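Local coordinates for M32 carboxypeptidase (Pyrococcus furiosus, PDB 1KA2) that removes amino acids one after another from the C-terminus of peptides, with broad specificity, as a cobalt-dependent HEXXH metallopeptidase working as a homodimer, at the interface of chains A and B. Coordinates in Å, arbitrary orientation; residue numbers count along the deposited sequence, not the author numbering. Chains: chain A/B, M32 carboxypeptidase.

Contact 1 and contact 2 lie in one homodimer interface, their C-alpha centres about 28 Å apart. No residue is common to both. Contact 1 sets helix 43-61 of chain A against helix 8-36 of chain B, while contact 2 sets the 3-10 turn 40-42 of chain B, which lies between the counterparts of these helices within one chain, against residues 228-231 and 247-248 of chain A. Two-fold symmetry repeats each contact with the chains exchanged. The centre of contact 1 is about 28 Å from A:Glu270 of the HEXXH motif; the centre of contact 2, built on loops and backbone bonds, is about 15 Å from A:Glu270.

Contact 1: the interface of chains A and B. Residues chain A 52, 55-56; chain B 18-19, 22.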
ATOM      1  N   GLU A  52      10.565  -1.163  12.132  1.00 31.79           N
ATOM      2  CA  GLU A  52      11.368  -2.370  12.011  1.00 32.58           C
ATOM      3  C   GLU A  52      12.131  -2.381  10.682  1.00 33.97           C
ATOM      4  O   GLU A  52      13.305  -2.756  10.639  1.00 34.77           O
ATOM      5  CB  GLU A  52      10.468  -3.603  12.114  1.00 31.99           C
ATOM      6  CG  GLU A  52       9.856  -3.844  13.484  1.00 31.88           C
ATOM      7  CD  GLU A  52      10.899  -4.202  14.545  1.00 33.26           C
ATOM      8  OE1 GLU A  52      11.944  -4.785  14.200  1.00 33.57           O
ATOM      9  OE2 GLU A  52      10.670  -3.911  15.731  1.00 33.08           O
ATOM     10  N   VAL A  55      15.162   0.029  10.547  1.00 33.58           N
ATOM     11  CA  VAL A  55      16.323  -0.540  11.208  1.00 35.56           C
ATOM     12  C   VAL A  55      16.912  -1.661  10.348  1.00 35.69           C
ATOM     13  O   VAL A  55      18.124  -1.832  10.283  1.00 35.49           O
ATOM     14  CB  VAL A  55      15.973  -1.108  12.603  1.00 36.46           C
ATOM     15  CG1 VAL A  55      17.159  -1.887  13.161  1.00 35.47           C
ATOM     16  CG2 VAL A  55      15.603   0.037  13.553  1.00 36.69           C
ATOM     17  N   LEU A  56      16.049  -2.412   9.672  1.00 35.75           N
ATOM     18  CA  LEU A  56      16.517  -3.510   8.844  1.00 37.02           C
ATOM     19  C   LEU A  56      17.309  -2.942   7.681  1.00 36.52           C
ATOM     20  O   LEU A  56      18.401  -3.417   7.353  1.00 37.39           O
ATOM     21  CB  LEU A  56      15.331  -4.321   8.308  1.00 37.58           C
ATOM     22  CG  LEU A  56      15.528  -5.826   8.086  1.00 39.31           C
ATOM     23  CD1 LEU A  56      14.365  -6.358   7.241  1.00 38.74           C
ATOM     24  CD2 LEU A  56      16.859  -6.099   7.400  1.00 38.59           C
TER
ATOM     25  N   ARG B  18       9.315  -9.476  15.525  1.00 34.12           N
ATOM     26  CA  ARG B  18       8.752  -8.202  15.083  1.00 34.60           C
ATOM     27  C   ARG B  18       9.217  -7.857  13.665  1.00 34.00           C
ATOM     28  O   ARG B  18       8.425  -7.412  12.839  1.00 31.52           O
ATOM     29  CB  ARG B  18       9.146  -7.073  16.050  1.00 35.51           C
ATOM     30  CG  ARG B  18       8.337  -7.021  17.335  1.00 38.31           C
ATOM     31  CD  ARG B  18       8.056  -5.588  17.716  1.00 38.03           C
ATOM     32  NE  ARG B  18       7.139  -5.524  18.847  1.00 40.42           N
ATOM     33  CZ  ARG B  18       6.690  -4.398  19.386  1.00 40.25           C
ATOM     34  NH1 ARG B  18       7.072  -3.228  18.901  1.00 37.08           N
ATOM     35  NH2 ARG B  18       5.853  -4.445  20.405  1.00 37.65           N
ATOM     36  N   ARG B  19      10.508  -8.061  13.401  1.00 34.82           N
ATOM     37  CA  ARG B  19      11.090  -7.788  12.088  1.00 36.63           C
ATOM     38  C   ARG B  19      10.422  -8.656  11.040  1.00 34.31           C
ATOM     39  O   ARG B  19      10.056  -8.198   9.968  1.00 35.69           O
ATOM     40  CB  ARG B  19      12.592  -8.100  12.063  1.00 38.46           C
ATOM     41  CG  ARG B  19      13.483  -6.949  12.379  1.00 45.07           C
ATOM     42  CD  ARG B  19      14.922  -7.278  12.082  1.00 48.95           C
ATOM     43  NE  ARG B  19      15.758  -6.104  12.318  1.00 52.12           N
ATOM     44  CZ  ARG B  19      17.066  -6.064  12.148  1.00 51.53           C
ATOM     45  NH1 ARG B  19      17.710  -7.138  11.741  1.00 52.33           N
ATOM     46  NH2 ARG B  19      17.722  -4.941  12.377  1.00 55.20           N
ATOM     47  N   ALA B  22       7.061  -7.412  10.550  1.00 28.66           N
ATOM     48  CA  ALA B  22       7.031  -6.185   9.758  1.00 28.05           C
ATOM     49  C   ALA B  22       7.122  -6.442   8.245  1.00 28.46           C
ATOM     50  O   ALA B  22       6.431  -5.794   7.453  1.00 26.60           O
ATOM     51  CB  ALA B  22       8.156  -5.257  10.210  1.00 27.26           C
TER
HETATM   52  O   HOH W   1       9.149  -2.368  17.349  1.00 36.10           O
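A:Glu52 and B:Arg19 bury the most surface here, and their side chains cross at about a right angle, aliphatic stem against carboxylate. The foot of A:Glu52 comes first: its CB rests on the CB of B:Ala22 at 3.4 Å, an approach that the small methyl of alanine permits. The chain then bends at chi2 (-67°), which brings the carboxylate over the backbone and CB of B:Arg18, OE2 lying 3.5 Å from that CB. No direct polar bond joins the subunits here. Instead water 1 sits 2.7 Å from A:Glu52 OE2 and 2.7 Å from B:Arg18 NH1, in the plane of the guanidinium at its edge, and so bridges two groups whose opposite charges probably attract. B:Arg19 heads off roughly at right angles to B:Arg18. Its chain, extended from CG to NE (chi2 -169°), carries the guanidinium past the carboxylate until the edge at NH2 faces A:Val55 CG1, while A:Leu56 CA lies 3.9 Å above one face, towards the rim. Arginine suits this place because a long apolar stem bears a flat charged end; A:Glu52 OE1 stays 4.5 Å from B:Arg19 NE, a distance at which attraction is probably felt without a bond. An alanine in place of A:Glu52 would probably leave water 1 without its carboxylate mate, the two arginines without this carboxylate's charge, and a gap above B:Arg18 CB. In the fold, the site joins helix 43-61 of chain A to helix 8-36 of chain B.

Contact 2: the interface of chains A and B. Residues chain A 228-231, 247-248; chain B 39-42.
B:Glu41 reaches from chain B between A:Thr229 and A:Arg230, and hides more surface than any other residue of this patch. Its CB packs against the carbonyl oxygen A:Thr229 O; on A:Arg230, B:Glu41 CB lies 3.9 Å from A:Arg230 CG. CG continues past A:Thr229, whose side chain lies alongside and points the same way. Beyond CG the chain is extended (chi2 -171°), bringing CD close to both A:Thr229 OG1 and A:Arg230 CG. At the tip the oxygens divide their work. B:Glu41 OE2 accepts a hydrogen bond from the hydroxyl A:Thr229 OG1 at 3.1 Å through its anti lone pair; OG1 stands anti to its own backbone N (chi1 -161°), turned to meet it. OE1 lies over the centre of the A:Arg230 guanidinium, whose plane is tilted 46° from the carboxylate. The loose salt bridge runs from B:Glu41 OE1 to A:Arg230 NH1 at 3.6 Å. Glutamate suits the place, long enough to serve a hydroxyl and a cation together.

The backbone adds two more hydrogen bonds across the contact. B:Glu41 N donates to A:Thr229 O at 2.9 Å, and B:Lys40 N donates to A:Gly228 O at 3.1 Å. B:Pro39, which has no N-H to satisfy, offers its ring instead: its CB lies against the A:Thr229 carbonyl, and B:Pro39 CG is 3.3 Å from the carboxylate oxygen A:Asp248 OD1. A:Asp248 opens the DXRXT motif. By joining the 3-10 turn of one subunit to loops and strand starts of the other, the site helps hold the homodimer together, and it may steady this motif, though the centre of contact 2 is about 15 Å from A:Glu270.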
ATOM      1  N   GLY A 228      -3.494   5.360 -14.372  1.00 35.49           N
ATOM      2  CA  GLY A 228      -3.870   3.962 -14.504  1.00 34.10           C
ATOM      3  C   GLY A 228      -2.838   3.078 -15.174  1.00 35.32           C
ATOM      4  O   GLY A 228      -2.945   1.854 -15.150  1.00 35.20           O
ATOM      5  N   THR A 229      -1.826   3.690 -15.775  1.00 35.01           N
ATOM      6  CA  THR A 229      -0.793   2.922 -16.437  1.00 34.54           C
ATOM      7  C   THR A 229       0.537   2.976 -15.665  1.00 34.06           C
ATOM      8  O   THR A 229       1.170   1.947 -15.430  1.00 31.98           O
ATOM      9  CB  THR A 229      -0.606   3.430 -17.888  1.00 36.73           C
ATOM     10  OG1 THR A 229       0.069   2.430 -18.657  1.00 43.01           O
ATOM     11  CG2 THR A 229       0.218   4.707 -17.917  1.00 33.91           C
ATOM     12  N   ARG A 230       0.951   4.180 -15.275  1.00 35.13           N
ATOM     13  CA  ARG A 230       2.183   4.387 -14.524  1.00 34.78           C
ATOM     14  C   ARG A 230       1.988   5.383 -13.376  1.00 34.58           C
ATOM     15  O   ARG A 230       2.918   5.667 -12.633  1.00 35.34           O
ATOM     16  CB  ARG A 230       3.289   4.893 -15.454  1.00 38.07           C
ATOM     17  CG  ARG A 230       3.932   3.802 -16.297  1.00 42.93           C
ATOM     18  CD  ARG A 230       4.906   4.357 -17.316  1.00 45.50           C
ATOM     19  NE  ARG A 230       6.118   3.545 -17.341  1.00 54.33           N
ATOM     20  CZ  ARG A 230       6.792   3.234 -18.440  1.00 56.40           C
ATOM     21  NH1 ARG A 230       6.368   3.666 -19.616  1.00 61.36           N
ATOM     22  NH2 ARG A 230       7.888   2.498 -18.363  1.00 58.17           N
ATOM     23  N   ALA A 231       0.781   5.908 -13.214  1.00 34.07           N
ATOM     24  CA  ALA A 231       0.573   6.877 -12.149  1.00 33.79           C
ATOM     25  C   ALA A 231      -0.843   6.953 -11.628  1.00 32.73           C
ATOM     26  O   ALA A 231      -1.785   6.435 -12.239  1.00 34.80           O
ATOM     27  CB  ALA A 231       1.022   8.267 -12.624  1.00 34.87           C
ATOM     28  N   ARG A 247       7.892   3.011 -13.130  1.00 30.94           N
ATOM     29  CA  ARG A 247       6.619   2.784 -13.793  1.00 29.92           C
ATOM     30  C   ARG A 247       5.460   2.847 -12.813  1.00 31.44           C
ATOM     31  O   ARG A 247       4.386   2.305 -13.089  1.00 33.29           O
ATOM     32  CB  ARG A 247       6.622   1.416 -14.484  1.00 31.82           C
ATOM     33  CG  ARG A 247       7.710   1.251 -15.550  1.00 34.11           C
ATOM     34  CD  ARG A 247       7.710  -0.171 -16.138  1.00 37.02           C
ATOM     35  NE  ARG A 247       8.800  -0.396 -17.091  1.00 37.55           N
ATOM     36  CZ  ARG A 247       9.041  -1.565 -17.681  1.00 36.00           C
ATOM     37  NH1 ARG A 247       8.274  -2.609 -17.418  1.00 36.89           N
ATOM     38  NH2 ARG A 247      10.045  -1.692 -18.536  1.00 34.08           N
ATOM     39  N   ASP A 248       5.673   3.487 -11.665  1.00 26.72           N
ATOM     40  CA  ASP A 248       4.615   3.608 -10.666  1.00 29.12           C
ATOM     41  C   ASP A 248       4.900   4.824  -9.794  1.00 26.08           C
ATOM     42  O   ASP A 248       5.569   4.707  -8.776  1.00 25.34           O
ATOM     43  CB  ASP A 248       4.555   2.343  -9.792  1.00 26.64           C
ATOM     44  CG  ASP A 248       3.306   2.282  -8.932  1.00 28.93           C
ATOM     45  OD1 ASP A 248       2.555   3.276  -8.892  1.00 28.29           O
ATOM     46  OD2 ASP A 248       3.064   1.234  -8.287  1.00 30.02           O
TER
ATOM     47  N   PRO B  39      -0.943   1.091 -10.755  1.00 31.31           N
ATOM     48  CA  PRO B  39      -1.115   1.342 -12.195  1.00 31.53           C
ATOM     49  C   PRO B  39      -0.585   0.081 -12.841  1.00 30.30           C
ATOM     50  O   PRO B  39       0.407  -0.471 -12.373  1.00 27.68           O
ATOM     51  CB  PRO B  39      -0.203   2.533 -12.497  1.00 31.42           C
ATOM     52  CG  PRO B  39       0.220   3.073 -11.171  1.00 30.80           C
ATOM     53  CD  PRO B  39      -0.334   2.236 -10.061  1.00 31.67           C
ATOM     54  N   LYS B  40      -1.202  -0.361 -13.927  1.00 33.41           N
ATOM     55  CA  LYS B  40      -0.807  -1.623 -14.554  1.00 36.19           C
ATOM     56  C   LYS B  40       0.662  -1.890 -14.791  1.00 34.93           C
ATOM     57  O   LYS B  40       1.156  -2.968 -14.494  1.00 34.12           O
ATOM     58  CB  LYS B  40      -1.573  -1.822 -15.861  1.00 40.86           C
ATOM     59  CG  LYS B  40      -3.103  -1.774 -15.743  1.00 48.27           C
ATOM     60  CD  LYS B  40      -3.746  -3.034 -15.103  1.00 54.74           C
ATOM     61  CE  LYS B  40      -5.294  -2.957 -15.073  1.00 57.40           C
ATOM     62  NZ  LYS B  40      -5.875  -4.191 -14.443  1.00 61.84           N
ATOM     63  N   GLU B  41       1.373  -0.919 -15.329  1.00 33.40           N
ATOM     64  CA  GLU B  41       2.777  -1.131 -15.586  1.00 34.43           C
ATOM     65  C   GLU B  41       3.670  -1.191 -14.340  1.00 33.54           C
ATOM     66  O   GLU B  41       4.860  -1.474 -14.439  1.00 33.04           O
ATOM     67  CB  GLU B  41       3.320  -0.078 -16.573  1.00 34.98           C
ATOM     68  CG  GLU B  41       2.856  -0.204 -18.007  1.00 38.75           C
ATOM     69  CD  GLU B  41       3.622   0.742 -18.945  1.00 42.57           C
ATOM     70  OE1 GLU B  41       4.811   0.476 -19.229  1.00 45.93           O
ATOM     71  OE2 GLU B  41       3.041   1.757 -19.383  1.00 44.69           O
ATOM     72  N   GLY B  42       3.126  -0.933 -13.161  1.00 32.93           N
ATOM     73  CA  GLY B  42       3.977  -1.007 -11.985  1.00 34.02           C
ATOM     74  C   GLY B  42       4.265  -2.437 -11.542  1.00 33.54           C
ATOM     75  O   GLY B  42       4.991  -2.672 -10.577  1.00 35.45           O
TER
HETATM   76  O   HOH W   2       4.564  -0.650  -8.092  1.00 23.02           O
HETATM   77  O   HOH W   3       5.932  -3.269 -15.700  1.00 41.20           O